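Local coordinates for pectinesterase (Aspergillus niger, PDB 5C1C), which catalyses the hydrolysis of methyl esters in pectin, releasing methanol and leaving de-esterified galacturonosyl units in the chain, and is probably involved in the maceration of plant tissue, at residues 30-35 with 51-56; 56-61 with 100-105; 148-153 with 293-298; 257-262 with 275-280. The protein carries 1 engineered substitution. All coordinates share one frame; numbering follows the deposited sequence.

The four contacts are strung along a right-handed parallel beta-helix. Contacts 1 and 2, whose centres lie 12 Å apart, share D56 and pack through I51 CG2 on L57 CD2 at 3.7 Å, so the loop contact adjoins the strand pair. Contact 3 lies 11 Å from contact 2 between centres, and the two are joined by a probable hydrogen bond from Y104 OH to D296 OD2 of 2.5 Å. Contact 4 is nested in the chain between the segments of contact 3, but its centre is 23 Å from that one and about 40 Å from contact 1. None includes the predicted active-site residue D161; the sulfate in contact 3 is probably from the crystallisation liquor.

Contact 1 of 4, residues 30-35 with 51-56; sequences GSSTSS and IDYAGD. Engineered in segment 51-56: D56 (natural residue Asn).
Y53 reaches across to S34, its OH donating to S34 O over 2.6 Å. The hydroxyl meets the carbonyl from 31° out of its plane, with a C=O...donor angle of 136°. With CG anti to the backbone N (chi1 -178°), the ring reaches along the 30-35 loop to S34, its edge near the carbonyl oxygens of G30 and S34, while S32 O approaches Y53 CE1 obliquely at 3.3 Å. Beside it, A54 CB meets T33 CG2 at 4.0 Å. S35 CA makes a CA-H...O contact of 3.3 Å with the backbone O of the engineered D56 (natural Asn), whose CB also lies near S35 CB. Both segments are essentially connecting loops near the N-terminal end of the beta-helix: 30-35 leads from helix 22-29 into strand 36-40, while residues 51-56 link strand 49-51 to strand 57-61. A second shell of bonds braces the loop. S32 OG accepts from S34 N at 3.0 Å, forming an ST turn next to the carbonyl gripped by Y53. One water donates to G30 O and S32 O and accepts from A54 N; another links T33 O to D56 N. Further out, the Y53 side chain touches L29 of helix 22-29, and Y53 O is bonded to S98 OG.

Contact 2 of 4, residues 56-61 with 100-105; sequences DLTLYG and GFSMYN. Engineered in segment 56-61: D56 (natural residue Asn).
Strands 57-61 and 102-104 run parallel, their axes 4.7 Å apart and inclined by 7°, and S102 N donates to L57 O as the first rung of the ladder. L59 then gives its N-H to S102 O and takes one from Y104 N on its own carbonyl, before G61 N closes the series on Y104 O at 2.8 Å. CA-H...O contacts accompany these bonds, among them T58 CA to S102 O. This is the coil-to-coil stacking of a parallel beta-helix, in which equivalent strands of successive turns lie side by side; strands 36-40 and 128-131 flank the pair. Apolar packing joins L57, L59, F101 and M103 on one face: L57 CD2 lies 3.9 Å from F101 CE1, and L59, its CG anti to the backbone N (chi1 -172°), brings CD2 to 4.0 Å from M103 SD. On the other face, the Y60 and Y104 rings are near parallel (29°) but so offset, centroids 5.2 Å apart, that they hardly overlap, while T58 CG2 approaches the edge of Y104 at CE1 (3.7 Å). Polar side chains there share waters. One accepts from T58 OG1 and S102 OG and donates to G100 O; a second, 2.8 Å from Y60 OH, donates weakly to Y104 OH, whose stronger partner is D296 OD2.

Contact 3 of 4, residues 148-153 with 293-298; sequences TQYYSN and DWIDRS. With SO4 (sulfate ion), chain B.
Y150 OH donates to sulfate O3 over 2.6 Å, with the oxygen at the edge of the ring and near its plane. K283 NZ and W170 NE1 also bond the anion, which probably came from the crystallisation liquor; the lysine charge would be expected to favour its binding. Behind the hydroxyl, I295 lies over one face of the Y150 ring. I295 CD1 sits 3.8 Å from the ring centroid and 23° off the normal, a CH-pi contact, and its nearest ring atom is Y150 CD1 at 3.5 Å. I295 CG2 follows along the ring as far as Y150 CE2, 3.8 Å away, and the two side chains cross at about a right angle. Y150 takes this position because its CG is anti to the backbone N (chi1 177°), which carries the ring off strand 148-152. That strand is one of the parallel strands of the beta-helix, and the end of helix 291-294 and the chain after it pack over the face carrying Y150. On the other face the chain looks inward: Y151 stacks with F130 and F171, and Y151 OH donates to Q149 OE1 at 2.8 Å, nearly in line with the C=O. W294 supplies the remaining contact. Its CH2 is 3.8 Å from Y150 CB and its CZ2 is 4.0 Å from T148 OG1, a hydroxyl whose polar partner is Q127 N. In the C-terminal segment, S298 OG donates to the syn lone pair of D296 OD1 at 2.6 Å.

Contact 4 of 4, residues 257-262 with 275-280; sequences YEYNNS and TSISAA
Different first torsions let Y257 and Y259, two residues apart on one strand, each meet a different part of the loop 275-280. Y257 has CG anti to its carbonyl carbon (chi1 -53°), which lays its ring alongside T275; Y259 has CG anti to its backbone N (chi1 -177°), which sends its ring out to A279 and A280. The Y257 ring meets T275 O obliquely at CD1, 3.2 Å away, and its CE1 touches T275 CG2 at 3.6 Å. S276 O lies in the ring plane at the edge. I277 crosses Y257 at about a right angle, its CB 3.7 Å from Y257 CD1 and its CD1 over a face, toward the rim. Y259 instead carries a peptide on one face: A279 C stands 4.0 Å above the ring centre, A280 N is displaced toward the rim, and S278 O approaches Y259 CE1 obliquely at 3.4 Å. A280 CB adds a contact to Y259 CD2 of 3.9 Å. Across the segments there is no direct hydrogen bond; two waters lie between the backbones, one accepting from E258 N and the other from I277 N. A279 N is buried here with no partner in the model. E258 itself turns away and pairs with R271 in a salt bridge. Strand 255-259 is the outermost strand of its parallel sheet, at the C-terminal end of the beta-helix, bonded to strand 228-232; the 275-280 loop packs on it, with A280 touching Q232, on the way to helix 283-287.

Contact 1 of 4, residues 30-35 with 51-56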
loop_
_atom_site.group_PDB
_atom_site.type_symbol
_atom_site.label_atom_id
_atom_site.label_comp_id
_atom_site.label_asym_id
_atom_site.label_seq_id
_atom_site.Cartn_x
_atom_site.Cartn_y
_atom_site.Cartn_z
ATOM N N GLY A 30 -11.321 8.625 21.610
ATOM C CA GLY A 30 -10.723 9.639 22.468
ATOM C C GLY A 30 -9.236 9.431 22.689
ATOM O O GLY A 30 -8.540 8.925 21.808
ATOM N N SER A 31 -8.771 9.731 23.902
ATOM C CA SER A 31 -7.336 9.806 24.211
ATOM C C SER A 31 -6.714 8.588 24.908
ATOM O O SER A 31 -5.761 8.748 25.666
ATOM C CB SER A 31 -7.082 11.033 25.088
ATOM O OG SER A 31 -7.462 12.223 24.416
ATOM N N SER A 32 -7.150 7.382 24.571
ATOM C CA SER A 32 -6.796 6.194 25.334
ATOM C C SER A 32 -5.577 5.539 24.686
ATOM O O SER A 32 -5.336 5.724 23.492
ATOM C CB SER A 32 -7.988 5.234 25.357
ATOM O OG SER A 32 -7.636 3.962 25.866
ATOM N N THR A 33 -4.806 4.801 25.482
ATOM C CA THR A 33 -3.701 3.981 24.974
ATOM C C THR A 33 -4.036 2.492 24.996
ATOM O O THR A 33 -3.182 1.658 24.694
ATOM C CB THR A 33 -2.422 4.183 25.804
ATOM O OG1 THR A 33 -2.702 3.897 27.176
ATOM C CG2 THR A 33 -1.927 5.606 25.670
ATOM N N SER A 34 -5.268 2.164 25.376
ATOM C CA SER A 34 -5.761 0.794 25.312
ATOM C C SER A 34 -5.886 0.360 23.847
ATOM O O SER A 34 -6.094 1.187 22.961
ATOM C CB SER A 34 -7.122 0.699 25.987
ATOM O OG SER A 34 -7.041 1.204 27.309
ATOM N N SER A 35 -5.733 -0.932 23.595
ATOM C CA SER A 35 -5.972 -1.437 22.256
ATOM C C SER A 35 -7.468 -1.266 21.988
ATOM O O SER A 35 -8.285 -1.265 22.912
ATOM C CB SER A 35 -5.524 -2.893 22.116
ATOM O OG SER A 35 -6.352 -3.746 22.874
ATOM N N ILE A 51 -5.841 8.863 11.140
ATOM C CA ILE A 51 -5.807 7.864 12.191
ATOM C C ILE A 51 -4.631 8.204 13.080
ATOM O O ILE A 51 -3.474 7.946 12.716
ATOM C CB ILE A 51 -5.599 6.424 11.671
ATOM C CG1 ILE A 51 -6.524 6.096 10.488
ATOM C CG2 ILE A 51 -5.784 5.422 12.806
ATOM C CD1 ILE A 51 -7.996 6.253 10.758
ATOM N N ASP A 52 -4.916 8.790 14.234
ATOM C CA ASP A 52 -3.858 9.182 15.159
ATOM C C ASP A 52 -4.100 8.673 16.578
ATOM O O ASP A 52 -3.536 9.199 17.529
ATOM C CB ASP A 52 -3.672 10.708 15.142
ATOM C CG ASP A 52 -4.921 11.467 15.581
ATOM O OD1 ASP A 52 -5.884 10.842 16.062
ATOM O OD2 ASP A 52 -4.936 12.702 15.436
ATOM N N TYR A 53 -4.909 7.634 16.718
ATOM C CA TYR A 53 -5.200 7.041 18.023
ATOM C C TYR A 53 -3.912 6.624 18.744
ATOM O O TYR A 53 -2.980 6.089 18.119
ATOM C CB TYR A 53 -6.100 5.819 17.830
ATOM C CG TYR A 53 -6.519 5.120 19.103
ATOM C CD1 TYR A 53 -7.290 5.775 20.054
ATOM C CD2 TYR A 53 -6.173 3.788 19.340
ATOM C CE1 TYR A 53 -7.691 5.134 21.212
ATOM C CE2 TYR A 53 -6.574 3.134 20.496
ATOM C CZ TYR A 53 -7.338 3.820 21.431
ATOM O OH TYR A 53 -7.751 3.216 22.601
ATOM N N ALA A 54 -3.874 6.848 20.060
ATOM C CA ALA A 54 -2.656 6.626 20.844
ATOM C C ALA A 54 -2.381 5.152 21.092
ATOM O O ALA A 54 -1.240 4.763 21.251
ATOM C CB ALA A 54 -2.715 7.379 22.169
ATOM N N GLY A 55 -3.430 4.343 21.160
ATOM C CA GLY A 55 -3.278 2.910 21.363
ATOM C C GLY A 55 -3.178 2.163 20.046
ATOM O O GLY A 55 -3.071 2.778 18.987
ATOM N N ASP A 56 -3.225 0.836 20.129
ATOM C CA ASP A 56 -3.214 -0.029 18.948
ATOM C C ASP A 56 -4.629 -0.203 18.418
ATOM O O ASP A 56 -5.480 -0.801 19.078
ATOM C CB ASP A 56 -2.611 -1.391 19.279
ATOM C CG ASP A 56 -1.086 -1.347 19.433
ATOM O OD1 ASP A 56 -0.433 -0.355 19.034
ATOM O OD2 ASP A 56 -0.541 -2.333 19.950
HETATM O O HOH W 1 -5.858 8.129 21.707
HETATM O O HOH W 2 -2.621 -0.284 22.753
#

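Contact 2 of 4, residues 56-61 with 100-105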
loop_
_atom_site.group_PDB
_atom_site.type_symbol
_atom_site.label_atom_id
_atom_site.label_comp_id
_atom_site.label_asym_id
_atom_site.label_seq_id
_atom_site.Cartn_x
_atom_site.Cartn_y
_atom_site.Cartn_z
ATOM N N ASP A 56 -3.225 0.836 20.129
ATOM C CA ASP A 56 -3.214 -0.029 18.948
ATOM C C ASP A 56 -4.629 -0.203 18.418
ATOM O O ASP A 56 -5.480 -0.801 19.078
ATOM C CB ASP A 56 -2.611 -1.391 19.279
ATOM C CG ASP A 56 -1.086 -1.347 19.433
ATOM O OD1 ASP A 56 -0.433 -0.355 19.034
ATOM O OD2 ASP A 56 -0.541 -2.333 19.950
ATOM N N LEU A 57 -4.885 0.348 17.236
ATOM C CA LEU A 57 -6.218 0.311 16.642
ATOM C C LEU A 57 -6.237 -0.711 15.530
ATOM O O LEU A 57 -5.302 -0.784 14.727
ATOM C CB LEU A 57 -6.600 1.684 16.090
ATOM C CG LEU A 57 -7.890 1.814 15.285
ATOM C CD1 LEU A 57 -9.081 1.452 16.160
ATOM C CD2 LEU A 57 -8.019 3.240 14.789
ATOM N N THR A 58 -7.303 -1.498 15.494
ATOM C CA THR A 58 -7.614 -2.352 14.342
ATOM C C THR A 58 -8.949 -1.952 13.722
ATOM O O THR A 58 -9.953 -1.820 14.426
ATOM C CB THR A 58 -7.662 -3.816 14.762
ATOM O OG1 THR A 58 -6.401 -4.158 15.343
ATOM C CG2 THR A 58 -7.954 -4.713 13.564
ATOM N N LEU A 59 -8.955 -1.776 12.398
ATOM C CA LEU A 59 -10.151 -1.411 11.672
ATOM C C LEU A 59 -10.533 -2.568 10.762
ATOM O O LEU A 59 -9.755 -2.944 9.879
ATOM C CB LEU A 59 -9.881 -0.156 10.859
ATOM C CG LEU A 59 -11.030 0.543 10.151
ATOM C CD1 LEU A 59 -12.127 0.988 11.110
ATOM C CD2 LEU A 59 -10.482 1.749 9.401
ATOM N N TYR A 60 -11.711 -3.148 11.009
ATOM C CA TYR A 60 -12.204 -4.290 10.259
ATOM C C TYR A 60 -13.342 -3.903 9.340
ATOM O O TYR A 60 -14.268 -3.220 9.754
ATOM C CB TYR A 60 -12.784 -5.340 11.206
ATOM C CG TYR A 60 -11.842 -5.984 12.196
ATOM C CD1 TYR A 60 -10.933 -6.955 11.795
ATOM C CD2 TYR A 60 -11.907 -5.663 13.552
ATOM C CE1 TYR A 60 -10.089 -7.571 12.711
ATOM C CE2 TYR A 60 -11.063 -6.266 14.468
ATOM C CZ TYR A 60 -10.157 -7.221 14.044
ATOM O OH TYR A 60 -9.335 -7.826 14.963
ATOM N N GLY A 61 -13.307 -4.386 8.101
ATOM C CA GLY A 61 -14.426 -4.235 7.191
ATOM C C GLY A 61 -15.221 -5.529 7.090
ATOM O O GLY A 61 -14.686 -6.625 7.226
ATOM N N GLY A 100 1.289 0.686 14.995
ATOM C CA GLY A 100 0.596 -0.573 15.290
ATOM C C GLY A 100 -0.808 -0.678 14.715
ATOM O O GLY A 100 -1.541 -1.616 15.040
ATOM N N PHE A 101 -1.196 0.269 13.857
ATOM C CA PHE A 101 -2.502 0.218 13.201
ATOM C C PHE A 101 -2.590 -0.991 12.266
ATOM O O PHE A 101 -1.615 -1.336 11.584
ATOM C CB PHE A 101 -2.741 1.500 12.406
ATOM C CG PHE A 101 -4.042 1.521 11.643
ATOM C CD1 PHE A 101 -5.254 1.645 12.310
ATOM C CD2 PHE A 101 -4.050 1.486 10.253
ATOM C CE1 PHE A 101 -6.448 1.701 11.612
ATOM C CE2 PHE A 101 -5.245 1.547 9.552
ATOM C CZ PHE A 101 -6.444 1.654 10.231
ATOM N N SER A 102 -3.751 -1.634 12.258
ATOM C CA SER A 102 -4.057 -2.717 11.321
ATOM C C SER A 102 -5.397 -2.466 10.664
ATOM O O SER A 102 -6.334 -2.042 11.321
ATOM C CB SER A 102 -4.117 -4.067 12.027
ATOM O OG SER A 102 -2.925 -4.315 12.708
ATOM N N MET A 103 -5.491 -2.754 9.369
ATOM C CA MET A 103 -6.747 -2.624 8.650
ATOM C C MET A 103 -7.021 -3.883 7.825
ATOM O O MET A 103 -6.122 -4.392 7.154
ATOM C CB MET A 103 -6.712 -1.389 7.756
ATOM C CG MET A 103 -8.059 -1.008 7.168
ATOM S SD MET A 103 -8.081 0.634 6.440
ATOM C CE MET A 103 -7.184 0.403 4.922
ATOM N N TYR A 104 -8.254 -4.372 7.900
ATOM C CA TYR A 104 -8.669 -5.604 7.242
ATOM C C TYR A 104 -9.855 -5.344 6.331
ATOM O O TYR A 104 -10.895 -4.867 6.785
ATOM C CB TYR A 104 -9.097 -6.664 8.269
ATOM C CG TYR A 104 -7.994 -7.226 9.138
ATOM C CD1 TYR A 104 -7.535 -6.529 10.241
ATOM C CD2 TYR A 104 -7.410 -8.468 8.860
ATOM C CE1 TYR A 104 -6.530 -7.043 11.041
ATOM C CE2 TYR A 104 -6.405 -8.986 9.669
ATOM C CZ TYR A 104 -5.974 -8.260 10.757
ATOM O OH TYR A 104 -4.980 -8.739 11.578
ATOM N N ASN A 105 -9.712 -5.686 5.057
ATOM C CA ASN A 105 -10.855 -5.757 4.141
ATOM C C ASN A 105 -11.591 -4.451 3.963
ATOM O O ASN A 105 -12.824 -4.402 3.993
ATOM C CB ASN A 105 -11.816 -6.857 4.585
ATOM C CG ASN A 105 -11.104 -8.164 4.813
ATOM O OD1 ASN A 105 -11.036 -8.667 5.931
ATOM N ND2 ASN A 105 -10.556 -8.711 3.756
HETATM O O HOH W 3 -3.593 -3.371 15.299
HETATM O O HOH W 4 -6.886 -8.876 14.281
#

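Contact 3 of 4, residues 148-153 with 293-298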
loop_
_atom_site.group_PDB
_atom_site.type_symbol
_atom_site.label_atom_id
_atom_site.label_comp_id
_atom_site.label_asym_id
_atom_site.label_seq_id
_atom_site.Cartn_x
_atom_site.Cartn_y
_atom_site.Cartn_z
ATOM N N THR A 148 7.844 0.877 9.343
ATOM C CA THR A 148 7.746 -0.505 8.904
ATOM C C THR A 148 6.289 -0.846 8.582
ATOM O O THR A 148 5.383 -0.588 9.381
ATOM C CB THR A 148 8.313 -1.447 9.981
ATOM O OG1 THR A 148 7.677 -1.175 11.237
ATOM C CG2 THR A 148 9.808 -1.210 10.132
ATOM N N GLN A 149 6.056 -1.404 7.395
ATOM C CA GLN A 149 4.707 -1.674 6.936
ATOM C C GLN A 149 4.639 -3.009 6.221
ATOM O O GLN A 149 5.602 -3.434 5.556
ATOM C CB GLN A 149 4.213 -0.540 6.025
ATOM C CG GLN A 149 4.431 0.840 6.609
ATOM C CD GLN A 149 3.887 1.963 5.747
ATOM O OE1 GLN A 149 3.020 1.758 4.904
ATOM N NE2 GLN A 149 4.385 3.169 5.979
ATOM N N TYR A 150 3.491 -3.660 6.374
ATOM C CA TYR A 150 3.228 -4.980 5.808
ATOM C C TYR A 150 1.856 -4.985 5.141
ATOM O O TYR A 150 0.855 -4.625 5.776
ATOM C CB TYR A 150 3.278 -6.016 6.925
ATOM C CG TYR A 150 2.952 -7.437 6.520
ATOM C CD1 TYR A 150 3.895 -8.238 5.894
ATOM C CD2 TYR A 150 1.707 -7.983 6.791
ATOM C CE1 TYR A 150 3.596 -9.537 5.534
ATOM C CE2 TYR A 150 1.405 -9.279 6.443
ATOM C CZ TYR A 150 2.351 -10.053 5.825
ATOM O OH TYR A 150 2.026 -11.338 5.487
ATOM N N TYR A 151 1.835 -5.366 3.862
ATOM C CA TYR A 151 0.625 -5.456 3.050
ATOM C C TYR A 151 0.488 -6.894 2.561
ATOM O O TYR A 151 1.391 -7.433 1.906
ATOM C CB TYR A 151 0.690 -4.488 1.849
ATOM C CG TYR A 151 0.705 -3.014 2.235
ATOM C CD1 TYR A 151 1.857 -2.416 2.731
ATOM C CD2 TYR A 151 -0.438 -2.230 2.115
ATOM C CE1 TYR A 151 1.883 -1.076 3.081
ATOM C CE2 TYR A 151 -0.429 -0.882 2.474
ATOM C CZ TYR A 151 0.737 -0.316 2.973
ATOM O OH TYR A 151 0.788 1.009 3.333
ATOM N N SER A 152 -0.629 -7.524 2.899
ATOM C CA SER A 152 -0.865 -8.894 2.474
ATOM C C SER A 152 -2.200 -9.024 1.781
ATOM O O SER A 152 -3.215 -8.604 2.320
ATOM C CB SER A 152 -0.850 -9.862 3.656
ATOM O OG SER A 152 -0.930 -11.202 3.170
ATOM N N ASN A 153 -2.196 -9.668 0.620
ATOM C CA ASN A 153 -3.421 -9.929 -0.144
ATOM C C ASN A 153 -4.213 -8.661 -0.413
ATOM O O ASN A 153 -5.452 -8.653 -0.382
ATOM C CB ASN A 153 -4.260 -11.008 0.540
ATOM C CG ASN A 153 -3.593 -12.361 0.474
ATOM O OD1 ASN A 153 -3.878 -13.154 -0.417
ATOM N ND2 ASN A 153 -2.651 -12.603 1.368
ATOM N N ASP A 293 5.965 -10.364 16.096
ATOM C CA ASP A 293 5.170 -9.827 17.204
ATOM C C ASP A 293 3.932 -9.074 16.736
ATOM O O ASP A 293 2.945 -8.995 17.460
ATOM C CB ASP A 293 5.983 -8.834 18.052
ATOM C CG ASP A 293 7.224 -9.446 18.661
ATOM O OD1 ASP A 293 7.374 -10.687 18.627
ATOM O OD2 ASP A 293 8.042 -8.657 19.177
ATOM N N TRP A 294 4.000 -8.474 15.553
ATOM C CA TRP A 294 2.907 -7.610 15.096
ATOM C C TRP A 294 2.190 -8.052 13.821
ATOM O O TRP A 294 1.037 -7.692 13.620
ATOM C CB TRP A 294 3.381 -6.166 14.977
ATOM C CG TRP A 294 4.506 -5.881 14.013
ATOM C CD1 TRP A 294 5.836 -5.903 14.283
ATOM C CD2 TRP A 294 4.381 -5.433 12.654
ATOM N NE1 TRP A 294 6.557 -5.530 13.172
ATOM C CE2 TRP A 294 5.687 -5.240 12.157
ATOM C CE3 TRP A 294 3.291 -5.192 11.804
ATOM C CZ2 TRP A 294 5.935 -4.811 10.855
ATOM C CZ3 TRP A 294 3.542 -4.773 10.505
ATOM C CH2 TRP A 294 4.850 -4.594 10.041
ATOM N N ILE A 295 2.847 -8.836 12.976
ATOM C CA ILE A 295 2.217 -9.313 11.754
ATOM C C ILE A 295 1.201 -10.387 12.121
ATOM O O ILE A 295 1.484 -11.236 12.961
ATOM C CB ILE A 295 3.261 -9.858 10.755
ATOM C CG1 ILE A 295 3.959 -8.669 10.087
ATOM C CG2 ILE A 295 2.624 -10.763 9.704
ATOM C CD1 ILE A 295 5.025 -9.056 9.100
ATOM N N ASP A 296 0.019 -10.308 11.516
ATOM C CA ASP A 296 -1.032 -11.313 11.703
ATOM C C ASP A 296 -0.607 -12.575 10.950
ATOM O O ASP A 296 -0.765 -12.684 9.722
ATOM C CB ASP A 296 -2.378 -10.798 11.185
ATOM C CG ASP A 296 -3.547 -11.708 11.543
ATOM O OD1 ASP A 296 -3.335 -12.912 11.808
ATOM O OD2 ASP A 296 -4.694 -11.212 11.537
ATOM N N ARG A 297 -0.034 -13.499 11.705
ATOM C CA ARG A 297 0.381 -14.792 11.184
ATOM C C ARG A 297 -0.802 -15.624 10.719
ATOM O O ARG A 297 -0.767 -16.190 9.615
ATOM C CB ARG A 297 1.130 -15.583 12.258
ATOM C CG ARG A 297 1.350 -17.043 11.883
ATOM C CD ARG A 297 2.683 -17.578 12.376
ATOM N NE ARG A 297 2.624 -19.008 12.650
ATOM C CZ ARG A 297 2.149 -19.550 13.769
ATOM N NH1 ARG A 297 1.674 -18.785 14.746
ATOM N NH2 ARG A 297 2.153 -20.869 13.914
ATOM N N SER A 298 -1.821 -15.723 11.578
ATOM C CA SER A 298 -3.017 -16.518 11.278
ATOM C C SER A 298 -3.559 -16.154 9.899
ATOM O O SER A 298 -3.949 -17.023 9.132
ATOM C CB SER A 298 -4.103 -16.345 12.359
ATOM O OG SER A 298 -4.668 -15.045 12.334
HETATM S S SO4 B . 4.456 -13.351 3.670
HETATM O O1 SO4 B . 3.823 -14.659 3.378
HETATM O O2 SO4 B . 3.953 -12.385 2.668
HETATM O O3 SO4 B . 4.119 -12.865 5.028
HETATM O O4 SO4 B . 5.916 -13.485 3.559
#

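Contact 4 of 4, residues 257-262 with 275-280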
loop_
_atom_site.group_PDB
_atom_site.type_symbol
_atom_site.label_atom_id
_atom_site.label_comp_id
_atom_site.label_asym_id
_atom_site.label_seq_id
_atom_site.Cartn_x
_atom_site.Cartn_y
_atom_site.Cartn_z
ATOM N N TYR A 257 16.519 -4.727 -7.726
ATOM C CA TYR A 257 16.758 -6.158 -7.805
ATOM C C TYR A 257 15.546 -6.941 -8.285
ATOM O O TYR A 257 14.386 -6.556 -8.044
ATOM C CB TYR A 257 17.083 -6.720 -6.429
ATOM C CG TYR A 257 18.195 -6.064 -5.636
ATOM C CD1 TYR A 257 19.520 -6.458 -5.803
ATOM C CD2 TYR A 257 17.911 -5.100 -4.680
ATOM C CE1 TYR A 257 20.537 -5.896 -5.055
ATOM C CE2 TYR A 257 18.920 -4.523 -3.923
ATOM C CZ TYR A 257 20.228 -4.926 -4.108
ATOM O OH TYR A 257 21.225 -4.359 -3.354
ATOM N N GLU A 258 15.830 -8.057 -8.951
ATOM C CA GLU A 258 14.818 -9.051 -9.277
ATOM C C GLU A 258 15.315 -10.430 -8.901
ATOM O O GLU A 258 16.492 -10.733 -9.057
ATOM C CB GLU A 258 14.493 -9.023 -10.758
ATOM C CG GLU A 258 13.650 -7.833 -11.162
ATOM C CD GLU A 258 13.437 -7.813 -12.662
ATOM O OE1 GLU A 258 12.430 -8.397 -13.117
ATOM O OE2 GLU A 258 14.297 -7.256 -13.375
ATOM N N TYR A 259 14.427 -11.274 -8.396
ATOM C CA TYR A 259 14.841 -12.616 -8.036
ATOM C C TYR A 259 13.701 -13.588 -8.246
ATOM O O TYR A 259 12.651 -13.457 -7.632
ATOM C CB TYR A 259 15.341 -12.686 -6.592
ATOM C CG TYR A 259 15.839 -14.074 -6.257
ATOM C CD1 TYR A 259 17.130 -14.470 -6.602
ATOM C CD2 TYR A 259 15.003 -15.003 -5.647
ATOM C CE1 TYR A 259 17.578 -15.753 -6.331
ATOM C CE2 TYR A 259 15.443 -16.287 -5.372
ATOM C CZ TYR A 259 16.734 -16.651 -5.713
ATOM O OH TYR A 259 17.183 -17.927 -5.437
ATOM N N ASN A 260 13.920 -14.553 -9.131
ATOM C CA ASN A 260 12.983 -15.651 -9.362
ATOM C C ASN A 260 11.565 -15.175 -9.707
ATOM O O ASN A 260 10.590 -15.651 -9.141
ATOM C CB ASN A 260 12.959 -16.608 -8.159
ATOM C CG ASN A 260 12.221 -17.912 -8.459
ATOM O OD1 ASN A 260 12.330 -18.451 -9.557
ATOM N ND2 ASN A 260 11.457 -18.407 -7.493
ATOM N N ASN A 261 11.460 -14.226 -10.635
ATOM C CA ASN A 261 10.157 -13.802 -11.127
ATOM C C ASN A 261 9.804 -14.602 -12.371
ATOM O O ASN A 261 10.684 -15.164 -13.028
ATOM C CB ASN A 261 10.137 -12.313 -11.457
ATOM C CG ASN A 261 10.402 -11.446 -10.242
ATOM O OD1 ASN A 261 9.893 -11.715 -9.143
ATOM N ND2 ASN A 261 11.215 -10.418 -10.424
ATOM N N SER A 262 8.519 -14.645 -12.674
ATOM C CA SER A 262 8.004 -15.321 -13.855
ATOM C C SER A 262 7.084 -14.366 -14.595
ATOM O O SER A 262 6.878 -13.239 -14.155
ATOM C CB SER A 262 7.241 -16.590 -13.441
ATOM O OG SER A 262 6.057 -16.264 -12.717
ATOM N N THR A 275 20.983 -4.392 -9.902
ATOM C CA THR A 275 22.087 -4.956 -9.161
ATOM C C THR A 275 21.804 -6.442 -8.994
ATOM O O THR A 275 20.650 -6.843 -8.823
ATOM C CB THR A 275 22.193 -4.283 -7.781
ATOM O OG1 THR A 275 22.373 -2.866 -7.956
ATOM C CG2 THR A 275 23.348 -4.847 -6.977
ATOM N N SER A 276 22.858 -7.253 -9.001
ATOM C CA SER A 276 22.712 -8.698 -8.797
ATOM C C SER A 276 22.416 -9.033 -7.345
ATOM O O SER A 276 22.902 -8.366 -6.427
ATOM C CB SER A 276 23.983 -9.431 -9.216
ATOM O OG SER A 276 24.372 -9.005 -10.503
ATOM N N ILE A 277 21.602 -10.067 -7.155
ATOM C CA ILE A 277 21.379 -10.658 -5.839
ATOM C C ILE A 277 21.186 -12.162 -6.042
ATOM O O ILE A 277 20.661 -12.595 -7.068
ATOM C CB ILE A 277 20.182 -10.006 -5.111
ATOM C CG1 ILE A 277 20.240 -10.291 -3.604
ATOM C CG2 ILE A 277 18.861 -10.449 -5.719
ATOM C CD1 ILE A 277 19.335 -9.398 -2.777
ATOM N N SER A 278 21.649 -12.953 -5.086
ATOM C CA SER A 278 21.681 -14.406 -5.250
ATOM C C SER A 278 20.600 -15.129 -4.439
ATOM O O SER A 278 20.452 -16.343 -4.550
ATOM C CB SER A 278 23.066 -14.931 -4.870
ATOM O OG SER A 278 23.333 -14.654 -3.510
ATOM N N ALA A 279 19.825 -14.384 -3.652
ATOM C CA ALA A 279 18.760 -14.965 -2.857
ATOM C C ALA A 279 17.720 -13.897 -2.586
ATOM O O ALA A 279 18.033 -12.714 -2.586
ATOM C CB ALA A 279 19.317 -15.487 -1.540
ATOM N N ALA A 280 16.487 -14.327 -2.356
ATOM C CA ALA A 280 15.417 -13.421 -1.960
ATOM C C ALA A 280 15.700 -12.831 -0.585
ATOM O O ALA A 280 16.394 -13.442 0.223
ATOM C CB ALA A 280 14.095 -14.167 -1.948
HETATM O O HOH W 5 18.665 -8.455 -9.730
HETATM O O HOH W 6 19.697 -10.847 -9.100
#